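Local coordinates for protein histidinol-phosphate aminotransferase (Clostridium acetobutylicum, PDB 3FTB) that probably transfers amino groups with the help of pyridoxal 5'-phosphate, as expected of a histidinol-phosphate aminotransferase, at residues 276-290 against 295-307. Residues are numbered along the deposited sequence; the frame is centred on the assembly and turned at random.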
ATOM      1  N   ARG A 276      15.247  26.752  13.153  1.00 48.56           N
ATOM      2  CA  ARG A 276      16.427  25.894  13.094  1.00 49.72           C
ATOM      3  C   ARG A 276      17.648  26.666  13.562  1.00 50.38           C
ATOM      4  O   ARG A 276      18.470  26.144  14.304  1.00 41.93           O
ATOM      5  CB  ARG A 276      16.671  25.328  11.691  1.00 47.79           C
ATOM      6  CG  ARG A 276      17.894  24.402  11.609  1.00 47.62           C
ATOM      7  CD  ARG A 276      18.086  23.802  10.218  1.00 35.43           C
ATOM      8  NE  ARG A 276      17.926  24.801   9.164  1.00 31.99           N
ATOM      9  CZ  ARG A 276      17.131  24.656   8.106  1.00 35.93           C
ATOM     10  NH1 ARG A 276      16.444  23.532   7.940  1.00 40.58           N
ATOM     11  NH2 ARG A 276      17.027  25.630   7.207  1.00 32.71           N
ATOM     12  N   LYS A 277      17.753  27.917  13.123  1.00 53.68           N
ATOM     13  CA  LYS A 277      18.897  28.761  13.455  1.00 57.32           C
ATOM     14  C   LYS A 277      18.978  29.049  14.952  1.00 54.37           C
ATOM     15  O   LYS A 277      20.062  29.022  15.534  1.00 56.35           O
ATOM     16  CB  LYS A 277      18.849  30.075  12.662  1.00 59.26           C
ATOM     17  CG  LYS A 277      20.130  30.889  12.724  1.00 55.51           C
ATOM     18  CD  LYS A 277      20.028  32.140  11.865  1.00 56.41           C
ATOM     19  CE  LYS A 277      21.216  33.067  12.101  1.00 55.84           C
ATOM     20  NZ  LYS A 277      21.266  33.570  13.505  1.00 50.24           N
ATOM     21  N   ARG A 278      17.830  29.316  15.568  1.00 47.80           N
ATOM     22  CA  ARG A 278      17.773  29.603  16.997  1.00 37.43           C
ATOM     23  C   ARG A 278      18.026  28.342  17.812  1.00 36.40           C
ATOM     24  O   ARG A 278      18.872  28.319  18.704  1.00 30.34           O
ATOM     25  CB  ARG A 278      16.408  30.188  17.376  1.00 40.29           C
ATOM     26  CG  ARG A 278      16.343  30.751  18.791  1.00 40.65           C
ATOM     27  CD  ARG A 278      14.908  31.013  19.223  1.00 38.71           C
ATOM     28  NE  ARG A 278      14.177  29.770  19.452  1.00 38.85           N
ATOM     29  CZ  ARG A 278      13.812  29.323  20.650  1.00 40.72           C
ATOM     30  NH1 ARG A 278      14.106  30.022  21.736  1.00 49.58           N
ATOM     31  NH2 ARG A 278      13.146  28.178  20.765  1.00 32.85           N
ATOM     32  N   PHE A 279      17.268  27.297  17.502  1.00 41.96           N
ATOM     33  CA  PHE A 279      17.385  26.020  18.191  1.00 39.13           C
ATOM     34  C   PHE A 279      18.860  25.629  18.375  1.00 44.98           C
ATOM     35  O   PHE A 279      19.290  25.245  19.469  1.00 44.38           O
ATOM     36  CB  PHE A 279      16.616  24.934  17.413  1.00 30.40           C
ATOM     37  CG  PHE A 279      16.393  23.672  18.195  1.00 36.87           C
ATOM     38  CD1 PHE A 279      15.650  23.686  19.369  1.00 29.72           C
ATOM     39  CD2 PHE A 279      16.935  22.472  17.771  1.00 32.43           C
ATOM     40  CE1 PHE A 279      15.447  22.535  20.086  1.00 27.53           C
ATOM     41  CE2 PHE A 279      16.738  21.317  18.495  1.00 31.92           C
ATOM     42  CZ  PHE A 279      15.991  21.352  19.657  1.00 27.02           C
ATOM     43  N   ILE A 280      19.636  25.755  17.303  1.00 43.01           N
ATOM     44  CA  ILE A 280      21.036  25.355  17.321  1.00 45.93           C
ATOM     45  C   ILE A 280      21.899  26.271  18.198  1.00 50.19           C
ATOM     46  O   ILE A 280      22.925  25.839  18.736  1.00 50.31           O
ATOM     47  CB  ILE A 280      21.622  25.297  15.894  1.00 46.95           C
ATOM     48  CG1 ILE A 280      21.352  23.933  15.238  1.00 52.89           C
ATOM     49  CG2 ILE A 280      23.123  25.561  15.924  1.00 42.39           C
ATOM     50  CD1 ILE A 280      19.902  23.461  15.290  1.00 48.56           C
ATOM     51  N   GLU A 281      21.496  27.532  18.346  1.00 50.54           N
ATOM     52  CA  GLU A 281      22.254  28.456  19.196  1.00 40.95           C
ATOM     53  C   GLU A 281      21.966  28.148  20.649  1.00 46.45           C
ATOM     54  O   GLU A 281      22.872  28.142  21.485  1.00 43.17           O
ATOM     55  CB  GLU A 281      21.937  29.919  18.868  1.00 35.98           C
ATOM     56  CG  GLU A 281      22.638  30.414  17.599  1.00 45.47           C
ATOM     57  CD  GLU A 281      22.001  31.661  17.013  1.00 52.56           C
ATOM     58  OE1 GLU A 281      20.806  31.897  17.299  1.00 62.07           O
ATOM     59  OE2 GLU A 281      22.690  32.398  16.265  1.00 46.47           O
ATOM     60  N   GLU A 282      20.702  27.870  20.945  1.00 40.75           N
ATOM     61  CA  GLU A 282      20.320  27.425  22.276  1.00 40.74           C
ATOM     62  C   GLU A 282      20.986  26.094  22.669  1.00 43.76           C
ATOM     63  O   GLU A 282      21.429  25.937  23.812  1.00 48.59           O
ATOM     64  CB  GLU A 282      18.802  27.326  22.372  1.00 44.93           C
ATOM     65  CG  GLU A 282      18.113  28.630  22.053  1.00 43.88           C
ATOM     66  CD  GLU A 282      18.674  29.768  22.868  1.00 54.67           C
ATOM     67  OE1 GLU A 282      19.223  30.714  22.265  1.00 59.98           O
ATOM     68  OE2 GLU A 282      18.586  29.702  24.114  1.00 55.01           O
ATOM     69  N   LEU A 283      21.058  25.142  21.736  1.00 40.23           N
ATOM     70  CA  LEU A 283      21.690  23.849  22.018  1.00 31.10           C
ATOM     71  C   LEU A 283      23.174  24.049  22.275  1.00 29.11           C
ATOM     72  O   LEU A 283      23.788  23.317  23.054  1.00 33.43           O
ATOM     73  CB  LEU A 283      21.505  22.847  20.865  1.00 19.79           C
ATOM     74  CG  LEU A 283      20.244  21.981  20.739  1.00 25.41           C
ATOM     75  CD1 LEU A 283      20.417  21.057  19.558  1.00 23.55           C
ATOM     76  CD2 LEU A 283      19.948  21.166  22.000  1.00 22.73           C
ATOM     77  N   ASN A 284      23.751  25.047  21.614  1.00 34.47           N
ATOM     78  CA  ASN A 284      25.195  25.264  21.698  1.00 36.58           C
ATOM     79  C   ASN A 284      25.609  25.773  23.077  1.00 46.81           C
ATOM     80  O   ASN A 284      26.763  25.642  23.475  1.00 50.31           O
ATOM     81  CB  ASN A 284      25.679  26.207  20.586  1.00 31.59           C
ATOM     82  CG  ASN A 284      26.113  25.465  19.326  1.00 32.49           C
ATOM     83  OD1 ASN A 284      25.724  25.830  18.222  1.00 33.51           O
ATOM     84  ND2 ASN A 284      26.932  24.425  19.489  1.00 30.35           N
ATOM     85  N   LYS A 285      24.643  26.337  23.801  1.00 46.44           N
ATOM     86  CA  LYS A 285      24.862  26.856  25.142  1.00 52.15           C
ATOM     87  C   LYS A 285      24.816  25.749  26.199  1.00 59.28           C
ATOM     88  O   LYS A 285      25.397  25.893  27.282  1.00 65.33           O
ATOM     89  CB  LYS A 285      23.820  27.934  25.469  1.00 52.58           C
ATOM     90  CG  LYS A 285      23.852  29.159  24.551  1.00 54.89           C
ATOM     91  CD  LYS A 285      22.577  29.992  24.700  1.00 57.91           C
ATOM     92  CE  LYS A 285      22.739  31.394  24.132  1.00 57.41           C
ATOM     93  NZ  LYS A 285      23.150  31.376  22.698  1.00 57.38           N
ATOM     94  N   ILE A 286      24.128  24.651  25.885  1.00 55.28           N
ATOM     95  CA  ILE A 286      23.940  23.562  26.851  1.00 49.47           C
ATOM     96  C   ILE A 286      25.255  22.835  27.121  1.00 43.78           C
ATOM     97  O   ILE A 286      25.982  22.489  26.186  1.00 48.25           O
ATOM     98  CB  ILE A 286      22.814  22.594  26.403  1.00 34.90           C
ATOM     99  CG1 ILE A 286      21.612  23.406  25.922  1.00 31.75           C
ATOM    100  CG2 ILE A 286      22.425  21.637  27.529  1.00 31.92           C
ATOM    101  CD1 ILE A 286      20.304  22.761  26.172  1.00 36.75           C
ATOM    102  N   GLY A 287      25.559  22.624  28.402  1.00 33.34           N
ATOM    103  CA  GLY A 287      26.871  22.170  28.824  1.00 34.49           C
ATOM    104  C   GLY A 287      27.297  20.779  28.391  1.00 39.62           C
ATOM    105  O   GLY A 287      28.469  20.557  28.053  1.00 40.51           O
ATOM    106  N   PHE A 288      26.364  19.831  28.410  1.00 36.93           N
ATOM    107  CA  PHE A 288      26.704  18.475  27.997  1.00 40.37           C
ATOM    108  C   PHE A 288      26.645  18.352  26.485  1.00 38.83           C
ATOM    109  O   PHE A 288      27.131  17.373  25.916  1.00 39.82           O
ATOM    110  CB  PHE A 288      25.819  17.426  28.672  1.00 44.87           C
ATOM    111  CG  PHE A 288      24.356  17.667  28.503  1.00 35.25           C
ATOM    112  CD1 PHE A 288      23.714  17.259  27.363  1.00 24.64           C
ATOM    113  CD2 PHE A 288      23.625  18.286  29.499  1.00 37.14           C
ATOM    114  CE1 PHE A 288      22.367  17.469  27.210  1.00 31.92           C
ATOM    115  CE2 PHE A 288      22.278  18.503  29.352  1.00 33.78           C
ATOM    116  CZ  PHE A 288      21.646  18.094  28.208  1.00 34.60           C
ATOM    117  N   ILE A 289      26.059  19.361  25.839  1.00 34.39           N
ATOM    118  CA  ILE A 289      26.103  19.450  24.387  1.00 34.35           C
ATOM    119  C   ILE A 289      27.494  19.879  23.958  1.00 30.71           C
ATOM    120  O   ILE A 289      27.807  21.066  23.935  1.00 31.54           O
ATOM    121  CB  ILE A 289      25.078  20.433  23.822  1.00 36.97           C
ATOM    122  CG1 ILE A 289      23.667  20.075  24.292  1.00 34.64           C
ATOM    123  CG2 ILE A 289      25.139  20.424  22.293  1.00 32.80           C
ATOM    124  CD1 ILE A 289      22.981  19.074  23.409  1.00 42.32           C
ATOM    125  N   LYS A 290      28.315  18.883  23.631  1.00 34.65           N
ATOM    126  CA  LYS A 290      29.719  19.064  23.281  1.00 34.50           C
ATOM    127  C   LYS A 290      29.867  19.601  21.865  1.00 40.30           C
ATOM    128  O   LYS A 290      30.705  20.468  21.598  1.00 51.63           O
ATOM    129  CB  LYS A 290      30.469  17.733  23.445  1.00 34.83           C
ATOM    130  CG  LYS A 290      31.684  17.580  22.546  1.00 38.38           C
ATOM    131  CD  LYS A 290      32.369  16.224  22.757  1.00 40.50           C
ATOM    132  CE  LYS A 290      33.229  16.222  24.012  1.00 53.42           C
ATOM    133  NZ  LYS A 290      33.907  14.911  24.268  1.00 57.64           N
ATOM    134  N   PRO A 295      22.546  21.150  10.661  1.00 41.24           N
ATOM    135  CA  PRO A 295      21.437  20.480   9.979  1.00 37.80           C
ATOM    136  C   PRO A 295      20.976  21.259   8.765  1.00 34.11           C
ATOM    137  O   PRO A 295      21.246  22.454   8.656  1.00 42.21           O
ATOM    138  CB  PRO A 295      20.310  20.519  11.023  1.00 40.46           C
ATOM    139  CG  PRO A 295      20.797  21.411  12.152  1.00 32.24           C
ATOM    140  CD  PRO A 295      22.055  22.067  11.702  1.00 35.39           C
ATOM    141  N   HIS A 296      20.265  20.594   7.866  1.00 26.75           N
ATOM    142  CA  HIS A 296      19.681  21.289   6.730  1.00 25.49           C
ATOM    143  C   HIS A 296      18.228  20.921   6.533  1.00 23.15           C
ATOM    144  O   HIS A 296      17.613  21.311   5.548  1.00 31.84           O
ATOM    145  CB  HIS A 296      20.525  21.083   5.473  1.00 33.16           C
ATOM    146  CG  HIS A 296      21.802  21.858   5.504  1.00 31.26           C
ATOM    147  ND1 HIS A 296      22.931  21.404   6.155  1.00 29.60           N
ATOM    148  CD2 HIS A 296      22.115  23.078   5.009  1.00 31.86           C
ATOM    149  CE1 HIS A 296      23.891  22.305   6.043  1.00 30.03           C
ATOM    150  NE2 HIS A 296      23.424  23.328   5.350  1.00 36.46           N
ATOM    151  N   ALA A 297      17.691  20.169   7.492  1.00 30.80           N
ATOM    152  CA  ALA A 297      16.274  19.825   7.525  1.00 30.66           C
ATOM    153  C   ALA A 297      15.699  20.139   8.903  1.00 29.93           C
ATOM    154  O   ALA A 297      16.119  21.096   9.552  1.00 38.41           O
ATOM    155  CB  ALA A 297      16.067  18.344   7.173  1.00 36.04           C
ATOM    156  N   ASN A 298      14.759  19.320   9.367  1.00 39.53           N
ATOM    157  CA  ASN A 298      14.121  19.563  10.668  1.00 35.43           C
ATOM    158  C   ASN A 298      14.601  18.653  11.816  1.00 28.05           C
ATOM    159  O   ASN A 298      13.803  18.199  12.649  1.00 29.35           O
ATOM    160  CB  ASN A 298      12.593  19.521  10.535  1.00 39.41           C
ATOM    161  CG  ASN A 298      12.090  18.155  10.122  1.00 35.77           C
ATOM    162  OD1 ASN A 298      12.755  17.452   9.367  1.00 27.64           O
ATOM    163  ND2 ASN A 298      10.925  17.760  10.635  1.00 32.69           N
ATOM    164  N   PHE A 299      15.914  18.422  11.874  1.00 30.59           N
ATOM    165  CA  PHE A 299      16.528  17.684  12.971  1.00 26.15           C
ATOM    166  C   PHE A 299      18.010  18.038  13.104  1.00 27.65           C
ATOM    167  O   PHE A 299      18.621  18.553  12.167  1.00 29.29           O
ATOM    168  CB  PHE A 299      16.350  16.179  12.780  1.00 27.29           C
ATOM    169  CG  PHE A 299      16.794  15.692  11.434  1.00 31.34           C
ATOM    170  CD1 PHE A 299      18.127  15.403  11.191  1.00 40.51           C
ATOM    171  CD2 PHE A 299      15.878  15.530  10.404  1.00 24.92           C
ATOM    172  CE1 PHE A 299      18.544  14.962   9.944  1.00 32.86           C
ATOM    173  CE2 PHE A 299      16.286  15.096   9.166  1.00 29.90           C
ATOM    174  CZ  PHE A 299      17.620  14.806   8.933  1.00 35.59           C
ATOM    175  N   VAL A 300      18.577  17.744  14.271  1.00 33.97           N
ATOM    176  CA  VAL A 300      19.949  18.125  14.603  1.00 38.66           C
ATOM    177  C   VAL A 300      20.676  16.994  15.360  1.00 42.49           C
ATOM    178  O   VAL A 300      20.123  16.427  16.307  1.00 41.05           O
ATOM    179  CB  VAL A 300      19.942  19.415  15.462  1.00 32.52           C
ATOM    180  CG1 VAL A 300      19.159  19.189  16.761  1.00 26.82           C
ATOM    181  CG2 VAL A 300      21.356  19.896  15.742  1.00 29.75           C
ATOM    182  N   LEU A 301      21.901  16.660  14.941  1.00 38.85           N
ATOM    183  CA  LEU A 301      22.705  15.627  15.622  1.00 34.94           C
ATOM    184  C   LEU A 301      23.714  16.212  16.623  1.00 36.74           C
ATOM    185  O   LEU A 301      24.641  16.943  16.246  1.00 29.91           O
ATOM    186  CB  LEU A 301      23.460  14.750  14.610  1.00 35.31           C
ATOM    187  CG  LEU A 301      24.386  13.670  15.187  1.00 32.35           C
ATOM    188  CD1 LEU A 301      23.578  12.454  15.609  1.00 23.80           C
ATOM    189  CD2 LEU A 301      25.479  13.279  14.196  1.00 31.72           C
ATOM    190  N   CYS A 302      23.546  15.859  17.893  1.00 45.19           N
ATOM    191  CA  CYS A 302      24.403  16.375  18.952  1.00 44.56           C
ATOM    192  C   CYS A 302      25.361  15.314  19.521  1.00 34.39           C
ATOM    193  O   CYS A 302      24.980  14.169  19.757  1.00 37.18           O
ATOM    194  CB  CYS A 302      23.546  17.016  20.056  1.00 33.10           C
ATOM    195  SG  CYS A 302      22.466  18.360  19.462  1.00 32.19           S
ATOM    196  N   ARG A 303      26.616  15.705  19.688  1.00 24.15           N
ATOM    197  CA  ARG A 303      27.600  14.911  20.425  1.00 24.94           C
ATOM    198  C   ARG A 303      27.559  15.353  21.885  1.00 37.44           C
ATOM    199  O   ARG A 303      27.477  16.543  22.169  1.00 44.67           O
ATOM    200  CB  ARG A 303      28.990  15.154  19.852  1.00 25.77           C
ATOM    201  CG  ARG A 303      30.064  14.270  20.418  1.00 32.73           C
ATOM    202  CD  ARG A 303      30.087  12.926  19.735  1.00 33.84           C
ATOM    203  NE  ARG A 303      31.048  12.025  20.363  1.00 54.34           N
ATOM    204  CZ  ARG A 303      32.295  11.841  19.941  1.00 61.70           C
ATOM    205  NH1 ARG A 303      33.094  10.996  20.580  1.00 65.07           N
ATOM    206  NH2 ARG A 303      32.742  12.492  18.876  1.00 61.19           N
ATOM    207  N   LEU A 304      27.611  14.399  22.810  1.00 43.76           N
ATOM    208  CA  LEU A 304      27.445  14.691  24.239  1.00 38.68           C
ATOM    209  C   LEU A 304      28.728  14.472  25.038  1.00 47.69           C
ATOM    210  O   LEU A 304      29.745  14.037  24.488  1.00 47.12           O
ATOM    211  CB  LEU A 304      26.316  13.845  24.837  1.00 33.10           C
ATOM    212  CG  LEU A 304      24.908  13.999  24.262  1.00 29.33           C
ATOM    213  CD1 LEU A 304      23.903  13.284  25.161  1.00 35.57           C
ATOM    214  CD2 LEU A 304      24.542  15.463  24.100  1.00 17.91           C
ATOM    215  N   GLU A 305      28.665  14.770  26.336  1.00 53.33           N
ATOM    216  CA  GLU A 305      29.843  14.761  27.206  1.00 57.64           C
ATOM    217  C   GLU A 305      29.470  14.661  28.688  1.00 64.21           C
ATOM    218  O   GLU A 305      28.695  15.476  29.196  1.00 67.71           O
ATOM    219  CB  GLU A 305      30.672  16.023  26.972  1.00 52.95           C
ATOM    220  CG  GLU A 305      32.023  16.005  27.651  1.00 51.52           C
ATOM    221  CD  GLU A 305      32.660  17.374  27.666  1.00 62.95           C
ATOM    222  OE1 GLU A 305      31.904  18.369  27.676  1.00 70.59           O
ATOM    223  OE2 GLU A 305      33.908  17.459  27.669  1.00 65.55           O
ATOM    224  N   ASN A 306      30.031  13.670  29.378  1.00 62.16           N
ATOM    225  CA  ASN A 306      29.721  13.449  30.791  1.00 61.93           C
ATOM    226  C   ASN A 306      28.301  12.956  31.009  1.00 56.41           C
ATOM    227  O   ASN A 306      27.703  13.206  32.061  1.00 52.73           O
ATOM    228  CB  ASN A 306      29.942  14.723  31.606  1.00 68.50           C
ATOM    229  CG  ASN A 306      31.398  15.079  31.732  1.00 74.90           C
ATOM    230  OD1 ASN A 306      31.752  16.249  31.878  1.00 78.98           O
ATOM    231  ND2 ASN A 306      32.262  14.069  31.672  1.00 78.93           N
ATOM    232  N   ILE A 307      27.774  12.258  30.006  1.00 49.34           N
ATOM    233  CA  ILE A 307      26.416  11.739  30.034  1.00 44.01           C
ATOM    234  C   ILE A 307      26.163  10.946  28.757  1.00 32.25           C
ATOM    235  O   ILE A 307      26.581  11.349  27.668  1.00 34.05           O
ATOM    236  CB  ILE A 307      25.366  12.874  30.180  1.00 47.07           C
ATOM    237  CG1 ILE A 307      23.952  12.298  30.300  1.00 32.88           C
ATOM    238  CG2 ILE A 307      25.467  13.862  29.026  1.00 48.52           C
ATOM    239  CD1 ILE A 307      22.952  13.293  30.836  1.00 27.28           C
TER
HETATM  240  O   HOH W   1      32.339  12.821  22.789  1.00 40.10           O
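L283 and V300 meet tip to tip, CD1 of L283 lying 3.6 Å from CG1 of V300, and illustrate how alternate residues of a strand, here V300 and C302, pack against a helix. The same L283 methyl also rests on SG of C302. Beside it the F279 ring offers its edge to V300 CG1, while I280 CD1 touches both V300 CG2 and P295 CG. Past the helix end, I289 CD1 reaches C302 CB and L304 CD2, and the F288 ring takes L304 CD2 at its edge; F288 CB packs on I307 CG2 (3.6 Å).

Polar bonds lie at the two ends. R276, bent at chi3 (45°), turns its guanidinium so that NH1 donates to A297 O (2.9 Å), in the guanidinium plane but from above the carbonyl plane; F189 O is a weak second acceptor. At the other end K290 N bonds R303 O (2.9 Å), and K290 NZ donates to a water that weakly reaches L304 O.

Helix 262-285 lies over part of one sheet face, its 276-285 part at 20° to strand 299-304, consistent with the small C-terminal domain of class I and II aminotransferases. Strands 289-293 and 336-340 flank 299-304; helix 344-359 packs alongside F279 and F288.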